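Local coordinates for TIR-NB-LRR type resistance protein RPV1 (Vitis rotundifolia, PDB 5KU7) that belongs to the TIR-NB-LRR class of plant disease-resistance proteins and is represented by its TIR domain, an alpha/beta fold built on a parallel sheet, at residues D9-F14 with R62-V67; G32-R37 with I161-F166; I66-N71 with P98-V103; E81-M86 with R134-E139. All coordinates share one frame; numbering follows the deposited sequence.

Contact 1 of 4, residues D9-F14 with R62-V67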
loop_
_atom_site.group_PDB
_atom_site.type_symbol
_atom_site.label_atom_id
_atom_site.label_comp_id
_atom_site.label_asym_id
_atom_site.label_seq_id
_atom_site.Cartn_x
_atom_site.Cartn_y
_atom_site.Cartn_z
ATOM N N ASP A 9 3.635 -19.634 10.694
ATOM C CA ASP A 9 2.181 -19.727 10.610
ATOM C C ASP A 9 1.710 -19.531 9.173
ATOM O O ASP A 9 0.788 -20.196 8.705
ATOM C CB ASP A 9 1.553 -18.712 11.550
ATOM C CG ASP A 9 1.866 -19.023 12.996
ATOM O OD1 ASP A 9 1.728 -20.204 13.382
ATOM O OD2 ASP A 9 2.296 -18.115 13.733
ATOM N N VAL A 10 2.376 -18.623 8.471
ATOM C CA VAL A 10 2.013 -18.274 7.111
ATOM C C VAL A 10 3.224 -18.154 6.184
ATOM O O VAL A 10 4.232 -17.513 6.515
ATOM C CB VAL A 10 1.241 -16.945 7.073
ATOM C CG1 VAL A 10 1.132 -16.430 5.641
ATOM C CG2 VAL A 10 -0.135 -17.126 7.697
ATOM N N PHE A 11 3.118 -18.790 5.022
ATOM C CA PHE A 11 4.049 -18.544 3.928
ATOM C C PHE A 11 3.363 -17.597 2.946
ATOM O O PHE A 11 2.271 -17.889 2.448
ATOM C CB PHE A 11 4.478 -19.858 3.241
ATOM C CG PHE A 11 5.383 -19.662 2.058
ATOM C CD1 PHE A 11 4.857 -19.457 0.792
ATOM C CD2 PHE A 11 6.767 -19.684 2.207
ATOM C CE1 PHE A 11 5.692 -19.268 -0.309
ATOM C CE2 PHE A 11 7.606 -19.504 1.110
ATOM C CZ PHE A 11 7.062 -19.294 -0.147
ATOM N N LEU A 12 4.000 -16.455 2.698
ATOM C CA LEU A 12 3.499 -15.452 1.765
ATOM C C LEU A 12 3.975 -15.675 0.339
ATOM O O LEU A 12 5.135 -15.413 0.032
ATOM C CB LEU A 12 3.951 -14.063 2.192
ATOM C CG LEU A 12 2.896 -13.178 2.789
ATOM C CD1 LEU A 12 3.515 -11.823 3.121
ATOM C CD2 LEU A 12 1.780 -13.076 1.748
ATOM N N SER A 13 3.081 -16.108 -0.542
ATOM C CA SER A 13 3.425 -16.243 -1.952
ATOM C C SER A 13 2.893 -15.053 -2.751
ATOM O O SER A 13 1.707 -14.743 -2.708
ATOM C CB SER A 13 2.885 -17.562 -2.505
ATOM O OG SER A 13 3.058 -17.669 -3.906
ATOM N N PHE A 14 3.780 -14.399 -3.489
ATOM C CA PHE A 14 3.440 -13.174 -4.196
ATOM C C PHE A 14 4.364 -13.012 -5.393
ATOM O O PHE A 14 5.424 -13.629 -5.462
ATOM C CB PHE A 14 3.566 -11.968 -3.262
ATOM C CG PHE A 14 4.978 -11.760 -2.726
ATOM C CD1 PHE A 14 5.485 -12.577 -1.720
ATOM C CD2 PHE A 14 5.790 -10.764 -3.241
ATOM C CE1 PHE A 14 6.766 -12.397 -1.233
ATOM C CE2 PHE A 14 7.096 -10.583 -2.769
ATOM C CZ PHE A 14 7.581 -11.391 -1.764
ATOM N N ARG A 62 2.354 -23.458 8.526
ATOM C CA ARG A 62 1.012 -23.990 8.800
ATOM C C ARG A 62 0.047 -23.648 7.678
ATOM O O ARG A 62 -0.906 -24.369 7.432
ATOM C CB ARG A 62 0.464 -23.459 10.122
ATOM C CG ARG A 62 1.240 -23.883 11.343
ATOM C CD ARG A 62 0.701 -23.155 12.537
ATOM N NE ARG A 62 -0.724 -23.429 12.688
ATOM C CZ ARG A 62 -1.598 -22.607 13.267
ATOM N NH1 ARG A 62 -1.200 -21.418 13.727
ATOM N NH2 ARG A 62 -2.881 -22.968 13.356
ATOM N N SER A 63 0.316 -22.553 6.975
ATOM C CA SER A 63 -0.529 -22.169 5.854
ATOM C C SER A 63 0.220 -21.287 4.887
ATOM O O SER A 63 1.325 -20.822 5.176
ATOM C CB SER A 63 -1.781 -21.430 6.337
ATOM O OG SER A 63 -1.444 -20.167 6.888
ATOM N N SER A 64 -0.390 -21.057 3.731
ATOM C CA SER A 64 0.107 -20.073 2.781
ATOM C C SER A 64 -0.966 -19.020 2.460
ATOM O O SER A 64 -2.163 -19.323 2.427
ATOM C CB SER A 64 0.578 -20.753 1.498
ATOM O OG SER A 64 1.708 -21.564 1.744
ATOM N N VAL A 65 -0.527 -17.779 2.259
ATOM C CA VAL A 65 -1.385 -16.724 1.737
ATOM C C VAL A 65 -0.886 -16.429 0.347
ATOM O O VAL A 65 0.293 -16.133 0.177
ATOM C CB VAL A 65 -1.337 -15.434 2.570
ATOM C CG1 VAL A 65 -2.085 -14.340 1.850
ATOM C CG2 VAL A 65 -1.931 -15.645 3.935
ATOM N N ILE A 66 -1.760 -16.529 -0.648
ATOM C CA ILE A 66 -1.346 -16.265 -2.014
ATOM C C ILE A 66 -1.850 -14.915 -2.486
ATOM O O ILE A 66 -3.055 -14.669 -2.518
ATOM C CB ILE A 66 -1.838 -17.340 -2.980
ATOM C CG1 ILE A 66 -1.049 -18.645 -2.786
ATOM C CG2 ILE A 66 -1.615 -16.867 -4.392
ATOM C CD1 ILE A 66 -1.518 -19.490 -1.650
ATOM N N VAL A 67 -0.922 -14.027 -2.818
ATOM C CA VAL A 67 -1.285 -12.750 -3.400
ATOM C C VAL A 67 -1.279 -12.894 -4.909
ATOM O O VAL A 67 -0.270 -12.643 -5.574
ATOM C CB VAL A 67 -0.334 -11.636 -2.965
ATOM C CG1 VAL A 67 -0.788 -10.277 -3.526
ATOM C CG2 VAL A 67 -0.240 -11.599 -1.450
#
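Asp9 and Arg62 meet where both segments turn a corner into neighbouring parallel strands, and their side chains run alongside each other in the same direction. A bend at chi3 of Arg62 (58°) brings NH1 to within 3.2 Å of Asp9 OD1 in a salt bridge. The bond is almost straight at the hydrogen and lies in the guanidinium plane, yet it reaches OD1 from above the carboxylate, the two flat groups standing 88° apart. Each ion has a second partner: Asp9 OD2 accepts from the backbone N of Arg37, and Arg62 NH2 donates to Leu169 O. Ser63 OG adds a hydrogen bond to Asp9 O at 2.9 Å. Past this corner, strands 8-14 and 61-68 pair at the middle of the parallel sheet of the flavodoxin-like TIR fold. Val65 spends both backbone polar atoms on the same neighbour, strand 8-14: its N donates to Phe11 O (2.8 Å), and its O accepts from Ser13 N (2.9 Å). Its side chain shares a sheet face with Val10 and Leu12, CG2 touching Val10 CG1 at 3.6 Å and CB meeting Leu12 CD2 at 4.0 Å. Ser13 points to the other face, where its CB rests 4.1 Å from Ile66 CG1. Its OG, anti to the backbone N, is engaged by Tyr72 OH and Glu81 OE1, and Ser13 O receives Val67 N at 2.7 Å.

Contact 2 of 4, residues G32-R37 with I161-F166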
loop_
_atom_site.group_PDB
_atom_site.type_symbol
_atom_site.label_atom_id
_atom_site.label_comp_id
_atom_site.label_asym_id
_atom_site.label_seq_id
_atom_site.Cartn_x
_atom_site.Cartn_y
_atom_site.Cartn_z
ATOM N N GLY A 32 2.199 -9.805 11.097
ATOM C CA GLY A 32 3.124 -9.812 12.212
ATOM C C GLY A 32 2.515 -9.168 13.435
ATOM O O GLY A 32 2.684 -9.659 14.543
ATOM N N ARG A 33 1.790 -8.074 13.232
ATOM C CA ARG A 33 1.160 -7.375 14.342
ATOM C C ARG A 33 0.185 -8.261 15.108
ATOM O O ARG A 33 -0.061 -8.034 16.289
ATOM C CB ARG A 33 0.452 -6.106 13.846
ATOM C CG ARG A 33 1.424 -4.976 13.531
ATOM C CD ARG A 33 0.720 -3.614 13.468
ATOM N NE ARG A 33 -0.263 -3.562 12.390
ATOM C CZ ARG A 33 0.043 -3.315 11.124
ATOM N NH1 ARG A 33 1.315 -3.088 10.777
ATOM N NH2 ARG A 33 -0.914 -3.291 10.206
ATOM N N ARG A 34 -0.372 -9.260 14.430
ATOM C CA ARG A 34 -1.350 -10.159 15.040
ATOM C C ARG A 34 -0.682 -11.412 15.592
ATOM O O ARG A 34 -1.350 -12.370 15.953
ATOM C CB ARG A 34 -2.432 -10.545 14.023
ATOM C CG ARG A 34 -3.562 -9.549 13.943
ATOM C CD ARG A 34 -4.228 -9.582 12.582
ATOM N NE ARG A 34 -5.263 -8.552 12.443
ATOM C CZ ARG A 34 -5.049 -7.328 11.959
ATOM N NH1 ARG A 34 -3.828 -6.952 11.552
ATOM N NH2 ARG A 34 -6.058 -6.475 11.876
ATOM N N GLY A 35 0.642 -11.416 15.627
ATOM C CA GLY A 35 1.373 -12.551 16.157
ATOM C C GLY A 35 1.380 -13.738 15.215
ATOM O O GLY A 35 1.707 -14.856 15.610
ATOM N N ILE A 36 1.051 -13.483 13.955
ATOM C CA ILE A 36 1.118 -14.504 12.920
ATOM C C ILE A 36 2.525 -14.567 12.317
ATOM O O ILE A 36 2.918 -13.706 11.529
ATOM C CB ILE A 36 0.080 -14.239 11.820
ATOM C CG1 ILE A 36 -1.316 -14.105 12.464
ATOM C CG2 ILE A 36 0.098 -15.360 10.804
ATOM C CD1 ILE A 36 -2.462 -13.742 11.506
ATOM N N ARG A 37 3.299 -15.575 12.722
ATOM C CA ARG A 37 4.664 -15.699 12.221
ATOM C C ARG A 37 4.662 -16.007 10.723
ATOM O O ARG A 37 4.187 -17.050 10.299
ATOM C CB ARG A 37 5.447 -16.764 12.989
ATOM C CG ARG A 37 6.873 -16.307 13.239
ATOM C CD ARG A 37 7.835 -17.408 13.616
ATOM N NE ARG A 37 9.214 -16.929 13.489
ATOM C CZ ARG A 37 10.299 -17.688 13.609
ATOM N NH1 ARG A 37 10.180 -18.987 13.864
ATOM N NH2 ARG A 37 11.506 -17.148 13.473
ATOM N N ILE A 161 -8.766 -9.215 6.079
ATOM C CA ILE A 161 -8.069 -10.438 5.719
ATOM C C ILE A 161 -7.285 -11.035 6.890
ATOM O O ILE A 161 -7.358 -12.237 7.188
ATOM C CB ILE A 161 -7.104 -10.167 4.554
ATOM C CG1 ILE A 161 -7.894 -9.861 3.278
ATOM C CG2 ILE A 161 -6.139 -11.344 4.352
ATOM C CD1 ILE A 161 -7.068 -9.182 2.219
ATOM N N THR A 162 -6.525 -10.195 7.564
ATOM C CA THR A 162 -5.670 -10.723 8.601
ATOM C C THR A 162 -6.471 -11.114 9.851
ATOM O O THR A 162 -6.047 -11.993 10.609
ATOM C CB THR A 162 -4.571 -9.730 8.940
ATOM O OG1 THR A 162 -5.174 -8.507 9.336
ATOM C CG2 THR A 162 -3.718 -9.453 7.700
ATOM N N ASN A 163 -7.633 -10.489 10.049
ATOM C CA ASN A 163 -8.514 -10.853 11.161
ATOM C C ASN A 163 -9.097 -12.235 10.957
ATOM O O ASN A 163 -9.113 -13.057 11.869
ATOM C CB ASN A 163 -9.669 -9.864 11.305
ATOM C CG ASN A 163 -9.310 -8.661 12.135
ATOM O OD1 ASN A 163 -8.290 -8.650 12.825
ATOM N ND2 ASN A 163 -10.162 -7.641 12.094
ATOM N N SER A 164 -9.573 -12.470 9.741
ATOM C CA SER A 164 -10.095 -13.763 9.340
ATOM C C SER A 164 -9.019 -14.863 9.410
ATOM O O SER A 164 -9.266 -15.943 9.949
ATOM C CB SER A 164 -10.673 -13.659 7.928
ATOM O OG SER A 164 -11.010 -14.934 7.420
ATOM N N ILE A 165 -7.814 -14.563 8.924
ATOM C CA ILE A 165 -6.708 -15.527 8.965
ATOM C C ILE A 165 -6.324 -15.839 10.406
ATOM O O ILE A 165 -6.046 -16.993 10.759
ATOM C CB ILE A 165 -5.469 -15.006 8.192
ATOM C CG1 ILE A 165 -5.758 -14.986 6.693
ATOM C CG2 ILE A 165 -4.241 -15.889 8.439
ATOM C CD1 ILE A 165 -4.624 -14.397 5.886
ATOM N N PHE A 166 -6.316 -14.816 11.249
ATOM C CA PHE A 166 -6.052 -15.046 12.658
ATOM C C PHE A 166 -7.080 -15.993 13.289
ATOM O O PHE A 166 -6.693 -16.990 13.890
ATOM C CB PHE A 166 -6.007 -13.724 13.426
ATOM C CG PHE A 166 -5.811 -13.900 14.916
ATOM C CD1 PHE A 166 -6.900 -13.899 15.781
ATOM C CD2 PHE A 166 -4.550 -14.049 15.451
ATOM C CE1 PHE A 166 -6.727 -14.039 17.152
ATOM C CE2 PHE A 166 -4.371 -14.200 16.825
ATOM C CZ PHE A 166 -5.464 -14.198 17.674
#
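The CA atoms of Arg34 and Phe166 approach to 7.2 Å at their nearest, so the turn after helix 23-33 and the flank of helix 154-175 are joined by side chains rather than by backbone pairing. Arg34 is extended from CG to NE and crosses the side chain of Asn163 at about a right angle. There it grips one atom side-on with two nitrogens: NE donates to Asn163 OD1 at 3.1 Å and NH2 to the same OD1 at 3.3 Å. Asn163 OD1 lies close to the guanidinium plane, but both nitrogens reach it from above one face of the amide, whose plane is turned 61° from the guanidinium. CB of Thr162 sits over one guanidinium face, toward its rim; the Thr162 hydroxyl is bonded to Ile158 O of its own helix. The turn is a Schellman motif with Gly35, at positive phi, as its C-prime residue. Directly after it Ile36 points its CB toward the helix, and CD1 packs 4.0 Å from Phe166 CB and 4.1 Å from Ile165 CG2, while CG1 lies at the edge of the Phe166 ring. Arg34 O approaches that ring obliquely, 3.6 Å from Phe166 CE2, and Arg34 NH1 turns back to bond Ala30 O.

Contact 3 of 4, residues I66-N71 with P98-V103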
loop_
_atom_site.group_PDB
_atom_site.type_symbol
_atom_site.label_atom_id
_atom_site.label_comp_id
_atom_site.label_asym_id
_atom_site.label_seq_id
_atom_site.Cartn_x
_atom_site.Cartn_y
_atom_site.Cartn_z
ATOM N N ILE A 66 -1.760 -16.529 -0.648
ATOM C CA ILE A 66 -1.346 -16.265 -2.014
ATOM C C ILE A 66 -1.850 -14.915 -2.486
ATOM O O ILE A 66 -3.055 -14.669 -2.518
ATOM C CB ILE A 66 -1.838 -17.340 -2.980
ATOM C CG1 ILE A 66 -1.049 -18.645 -2.786
ATOM C CG2 ILE A 66 -1.615 -16.867 -4.392
ATOM C CD1 ILE A 66 -1.518 -19.490 -1.650
ATOM N N VAL A 67 -0.922 -14.027 -2.818
ATOM C CA VAL A 67 -1.285 -12.750 -3.400
ATOM C C VAL A 67 -1.279 -12.894 -4.909
ATOM O O VAL A 67 -0.270 -12.643 -5.574
ATOM C CB VAL A 67 -0.334 -11.636 -2.965
ATOM C CG1 VAL A 67 -0.788 -10.277 -3.526
ATOM C CG2 VAL A 67 -0.240 -11.599 -1.450
ATOM N N PHE A 68 -2.392 -13.376 -5.443
ATOM C CA PHE A 68 -2.559 -13.412 -6.885
ATOM C C PHE A 68 -2.632 -11.975 -7.393
ATOM O O PHE A 68 -3.485 -11.185 -6.962
ATOM C CB PHE A 68 -3.819 -14.183 -7.280
ATOM C CG PHE A 68 -3.678 -15.682 -7.183
ATOM C CD1 PHE A 68 -2.677 -16.347 -7.882
ATOM C CD2 PHE A 68 -4.546 -16.425 -6.401
ATOM C CE1 PHE A 68 -2.547 -17.745 -7.808
ATOM C CE2 PHE A 68 -4.420 -17.806 -6.325
ATOM C CZ PHE A 68 -3.408 -18.463 -7.028
ATOM N N SER A 69 -1.721 -11.638 -8.295
ATOM C CA SER A 69 -1.675 -10.313 -8.897
ATOM C C SER A 69 -1.494 -10.495 -10.395
ATOM O O SER A 69 -1.216 -11.605 -10.857
ATOM C CB SER A 69 -0.545 -9.469 -8.293
ATOM O OG SER A 69 0.695 -10.160 -8.361
ATOM N N GLU A 70 -1.609 -9.399 -11.133
ATOM C CA GLU A 70 -1.682 -9.414 -12.593
ATOM C C GLU A 70 -0.658 -10.324 -13.278
ATOM O O GLU A 70 -0.990 -11.017 -14.252
ATOM C CB GLU A 70 -1.528 -7.987 -13.125
ATOM C CG GLU A 70 -1.987 -7.799 -14.571
ATOM C CD GLU A 70 -1.572 -6.451 -15.136
ATOM O OE1 GLU A 70 -0.894 -5.699 -14.412
ATOM O OE2 GLU A 70 -1.936 -6.136 -16.287
ATOM N N ASN A 71 0.573 -10.335 -12.764
ATOM C CA ASN A 71 1.651 -11.036 -13.442
ATOM C C ASN A 71 2.217 -12.205 -12.663
ATOM O O ASN A 71 3.347 -12.626 -12.913
ATOM C CB ASN A 71 2.769 -10.064 -13.783
ATOM C CG ASN A 71 2.298 -8.950 -14.680
ATOM O OD1 ASN A 71 1.972 -9.179 -15.843
ATOM N ND2 ASN A 71 2.255 -7.733 -14.147
ATOM N N PRO A 98 -6.388 -17.648 -0.476
ATOM C CA PRO A 98 -6.049 -16.880 -1.680
ATOM C C PRO A 98 -6.640 -15.463 -1.661
ATOM O O PRO A 98 -7.800 -15.249 -1.274
ATOM C CB PRO A 98 -6.652 -17.720 -2.808
ATOM C CG PRO A 98 -7.857 -18.413 -2.160
ATOM C CD PRO A 98 -7.541 -18.554 -0.676
ATOM N N ILE A 99 -5.807 -14.516 -2.054
ATOM C CA ILE A 99 -6.176 -13.127 -2.259
ATOM C C ILE A 99 -6.061 -12.812 -3.727
ATOM O O ILE A 99 -5.001 -13.002 -4.322
ATOM C CB ILE A 99 -5.258 -12.141 -1.524
ATOM C CG1 ILE A 99 -5.321 -12.364 -0.027
ATOM C CG2 ILE A 99 -5.645 -10.701 -1.896
ATOM C CD1 ILE A 99 -4.217 -11.667 0.701
ATOM N N PHE A 100 -7.144 -12.333 -4.309
ATOM C CA PHE A 100 -7.135 -11.972 -5.704
ATOM C C PHE A 100 -6.985 -10.470 -5.759
ATOM O O PHE A 100 -7.953 -9.737 -5.610
ATOM C CB PHE A 100 -8.402 -12.486 -6.381
ATOM C CG PHE A 100 -8.616 -13.984 -6.188
ATOM C CD1 PHE A 100 -7.943 -14.909 -6.990
ATOM C CD2 PHE A 100 -9.466 -14.467 -5.190
ATOM C CE1 PHE A 100 -8.121 -16.289 -6.811
ATOM C CE2 PHE A 100 -9.649 -15.840 -4.999
ATOM C CZ PHE A 100 -8.974 -16.758 -5.810
ATOM N N TYR A 101 -5.743 -10.026 -5.929
ATOM C CA TYR A 101 -5.394 -8.620 -5.805
ATOM C C TYR A 101 -5.542 -7.870 -7.118
ATOM O O TYR A 101 -4.642 -7.886 -7.965
ATOM C CB TYR A 101 -3.960 -8.462 -5.275
ATOM C CG TYR A 101 -3.609 -7.011 -4.998
ATOM C CD1 TYR A 101 -4.233 -6.312 -3.961
ATOM C CD2 TYR A 101 -2.664 -6.335 -5.774
ATOM C CE1 TYR A 101 -3.924 -4.986 -3.696
ATOM C CE2 TYR A 101 -2.364 -5.000 -5.532
ATOM C CZ TYR A 101 -2.990 -4.339 -4.490
ATOM O OH TYR A 101 -2.680 -3.038 -4.231
ATOM N N HIS A 102 -6.691 -7.212 -7.270
ATOM C CA HIS A 102 -7.013 -6.428 -8.459
ATOM C C HIS A 102 -6.967 -7.284 -9.713
ATOM O O HIS A 102 -6.659 -6.794 -10.799
ATOM C CB HIS A 102 -6.072 -5.230 -8.597
ATOM C CG HIS A 102 -6.102 -4.310 -7.419
ATOM N ND1 HIS A 102 -5.239 -3.241 -7.284
ATOM C CD2 HIS A 102 -6.898 -4.294 -6.324
ATOM C CE1 HIS A 102 -5.497 -2.616 -6.151
ATOM N NE2 HIS A 102 -6.499 -3.234 -5.548
ATOM N N VAL A 103 -7.286 -8.562 -9.552
ATOM C CA VAL A 103 -7.416 -9.470 -10.691
ATOM C C VAL A 103 -8.661 -10.295 -10.510
ATOM O O VAL A 103 -9.069 -10.566 -9.381
ATOM C CB VAL A 103 -6.209 -10.419 -10.847
ATOM C CG1 VAL A 103 -4.909 -9.614 -10.887
ATOM C CG2 VAL A 103 -6.193 -11.415 -9.720
HETATM O O HOH W 1 -2.702 -6.966 -9.939
#
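Pro98 touches Phe68 across two parallel strands of one beta-alpha-beta unit, strand 61-68, helix 76-91 and strand 95-101. Its CB comes to the edge of the Phe68 ring, 4.2 Å from CE2, while Ile66 CG2, from the same strand as Phe68, lies over the centre of one ring face. Ile99 carries two backbone bonds: its N donates to Ile66 O at 2.8 Å, and its O accepts from Phe68 N at 2.9 Å, a bond bent to 134° at the hydrogen. Next, Phe100 lies alongside Phe68, pointing the same way. The rings are almost parallel (13°) but slid apart, with centroids 5.6 Å from each other, so they barely overlap and meet mainly through Phe68 CD2 and Phe100 CE1, 3.6 Å apart. Helices 105-110 and 130-141 cover this aromatic pair. Tyr101 N bonds Phe68 O at 2.7 Å and closes the regular pairing. With CG anti to the backbone N (chi1 -174°), its ring is carried away from the neighbouring strand, to stack on Phe23 and place OH on Glu154. Its CB still lies beside Val67 CG1. As the two segments diverge, a water donates to Tyr101 O and accepts from Glu70 N, filling in for a direct bond. Val103 ends the segment with its side chain against the backbone of Ser69 and Glu70, its CG1 lying 3.3 Å from Glu70 N.

Contact 4 of 4, residues E81-M86 with R134-E139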
loop_
_atom_site.group_PDB
_atom_site.type_symbol
_atom_site.label_atom_id
_atom_site.label_comp_id
_atom_site.label_asym_id
_atom_site.label_seq_id
_atom_site.Cartn_x
_atom_site.Cartn_y
_atom_site.Cartn_z
ATOM N N GLU A 81 6.156 -22.536 -6.914
ATOM C CA GLU A 81 5.781 -22.240 -5.536
ATOM C C GLU A 81 4.381 -22.726 -5.208
ATOM O O GLU A 81 4.141 -23.396 -4.196
ATOM C CB GLU A 81 5.845 -20.736 -5.293
ATOM C CG GLU A 81 6.261 -20.360 -3.914
ATOM C CD GLU A 81 6.720 -18.932 -3.847
ATOM O OE1 GLU A 81 5.847 -18.029 -3.871
ATOM O OE2 GLU A 81 7.957 -18.712 -3.810
ATOM N N LEU A 82 3.459 -22.351 -6.083
ATOM C CA LEU A 82 2.053 -22.652 -5.915
ATOM C C LEU A 82 1.777 -24.139 -5.955
ATOM O O LEU A 82 0.915 -24.625 -5.225
ATOM C CB LEU A 82 1.228 -21.952 -7.000
ATOM C CG LEU A 82 -0.284 -22.090 -6.836
ATOM C CD1 LEU A 82 -0.740 -21.557 -5.481
ATOM C CD2 LEU A 82 -1.002 -21.396 -7.978
ATOM N N VAL A 83 2.489 -24.858 -6.819
ATOM C CA VAL A 83 2.329 -26.319 -6.906
ATOM C C VAL A 83 2.720 -26.969 -5.588
ATOM O O VAL A 83 2.007 -27.824 -5.076
ATOM C CB VAL A 83 3.166 -26.927 -8.039
ATOM C CG1 VAL A 83 3.119 -28.454 -7.970
ATOM C CG2 VAL A 83 2.664 -26.440 -9.392
ATOM N N LYS A 84 3.857 -26.553 -5.038
ATOM C CA LYS A 84 4.307 -27.045 -3.740
ATOM C C LYS A 84 3.268 -26.772 -2.659
ATOM O O LYS A 84 2.973 -27.634 -1.839
ATOM C CB LYS A 84 5.633 -26.391 -3.336
ATOM C CG LYS A 84 6.145 -26.885 -1.992
ATOM C CD LYS A 84 6.484 -28.415 -2.079
ATOM C CE LYS A 84 6.987 -28.954 -0.744
ATOM N NZ LYS A 84 7.467 -30.382 -0.831
ATOM N N ILE A 85 2.726 -25.561 -2.668
ATOM C CA ILE A 85 1.725 -25.139 -1.698
ATOM C C ILE A 85 0.497 -26.029 -1.748
ATOM O O ILE A 85 -0.026 -26.453 -0.723
ATOM C CB ILE A 85 1.309 -23.672 -1.952
ATOM C CG1 ILE A 85 2.433 -22.736 -1.503
ATOM C CG2 ILE A 85 0.021 -23.336 -1.226
ATOM C CD1 ILE A 85 2.349 -21.324 -2.078
ATOM N N MET A 86 0.045 -26.323 -2.956
ATOM C CA MET A 86 -1.139 -27.141 -3.117
ATOM C C MET A 86 -0.882 -28.612 -2.775
ATOM O O MET A 86 -1.786 -29.307 -2.300
ATOM C CB MET A 86 -1.665 -26.985 -4.535
ATOM C CG MET A 86 -2.090 -25.552 -4.849
ATOM S SD MET A 86 -3.207 -24.852 -3.601
ATOM C CE MET A 86 -4.589 -25.980 -3.722
ATOM N N ARG A 134 -1.488 -25.349 -14.394
ATOM C CA ARG A 134 -2.892 -25.032 -14.643
ATOM C C ARG A 134 -3.760 -25.610 -13.535
ATOM O O ARG A 134 -4.739 -25.003 -13.100
ATOM C CB ARG A 134 -3.356 -25.585 -15.996
ATOM C CG ARG A 134 -2.643 -24.995 -17.202
ATOM C CD ARG A 134 -3.466 -25.159 -18.478
ATOM N NE ARG A 134 -4.029 -23.866 -18.856
ATOM C CZ ARG A 134 -3.584 -23.106 -19.853
ATOM N NH1 ARG A 134 -2.578 -23.525 -20.615
ATOM N NH2 ARG A 134 -4.162 -21.929 -20.095
ATOM N N THR A 135 -3.400 -26.805 -13.092
ATOM C CA THR A 135 -4.142 -27.468 -12.037
ATOM C C THR A 135 -4.013 -26.709 -10.714
ATOM O O THR A 135 -5.000 -26.495 -10.004
ATOM C CB THR A 135 -3.665 -28.915 -11.868
ATOM O OG1 THR A 135 -4.135 -29.687 -12.974
ATOM C CG2 THR A 135 -4.198 -29.514 -10.587
ATOM N N ALA A 136 -2.797 -26.281 -10.395
ATOM C CA ALA A 136 -2.547 -25.591 -9.131
ATOM C C ALA A 136 -3.254 -24.221 -9.065
ATOM O O ALA A 136 -3.764 -23.825 -8.009
ATOM C CB ALA A 136 -1.068 -25.441 -8.911
ATOM N N LEU A 137 -3.273 -23.504 -10.188
ATOM C CA LEU A 137 -3.996 -22.238 -10.274
ATOM C C LEU A 137 -5.484 -22.466 -10.074
ATOM O O LEU A 137 -6.115 -21.819 -9.239
ATOM C CB LEU A 137 -3.754 -21.555 -11.621
ATOM C CG LEU A 137 -2.380 -20.925 -11.817
ATOM C CD1 LEU A 137 -2.209 -20.484 -13.266
ATOM C CD2 LEU A 137 -2.170 -19.752 -10.854
ATOM N N THR A 138 -6.026 -23.417 -10.831
ATOM C CA THR A 138 -7.454 -23.710 -10.820
ATOM C C THR A 138 -7.945 -24.154 -9.445
ATOM O O THR A 138 -8.991 -23.698 -8.974
ATOM C CB THR A 138 -7.790 -24.804 -11.854
ATOM O OG1 THR A 138 -7.343 -24.385 -13.146
ATOM C CG2 THR A 138 -9.297 -25.072 -11.906
ATOM N N GLU A 139 -7.194 -25.042 -8.802
ATOM C CA GLU A 139 -7.527 -25.486 -7.448
ATOM C C GLU A 139 -7.443 -24.333 -6.435
ATOM O O GLU A 139 -8.364 -24.107 -5.647
ATOM C CB GLU A 139 -6.609 -26.638 -7.023
ATOM C CG GLU A 139 -6.882 -27.941 -7.770
ATOM C CD GLU A 139 -6.032 -29.093 -7.280
ATOM O OE1 GLU A 139 -5.236 -28.894 -6.344
ATOM O OE2 GLU A 139 -6.174 -30.211 -7.819
#
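Ala136 is the point at which helices 76-91 and 130-141 come together, its single methyl set among Leu82, Val83 and Met86. The short segments cross at 62° with their axes 8.9 Å apart, and the CA atoms of Val83 and Ala136 are only 5.4 Å from each other. Ala136 CB lies 3.9 Å from Val83 CG2 and 4.0 Å from Leu82 CG. Deeper in, Leu82 CD2 meets Leu137 CD2 at 3.5 Å, the two side chains crossing at about a right angle; both also rest on Phe68 of the sheet. Packing is looser toward the surface. There Met86, bent at chi2 and chi3, slides past Glu139 in the opposite direction and touches it through CE, 3.9 Å from Glu139 CB. The carboxylate of this partly exposed glutamate makes a long, weak ion pair with Lys90. No hydrogen bond links the two segments, which implies that close fit and the burial of apolar surface join these helices on one side of the TIR sheet.

How the contacts relate
From the N terminus, strand 8-14 opens contact 1, and contact 2 opens at the C-terminal end of helix 23-33, before strand 61-68 closes the first loop; contacts 1 and 2 therefore cross. Ile66 and Val67 serve twice, ending contact 1 and beginning contact 3, so strand 61-68 has a neighbour on each side in the sheet. Contact 4 opens on helix 76-91, inside the loop of contact 3, and closes on helix 130-141 after that loop has ended: these two cross as well. Contact 2 closes last, on helix 154-175, with contacts 3 and 4 nested inside it. Contacts 2 and 4 lie on opposite sides of the chain's centre, their centres about 23 Å apart.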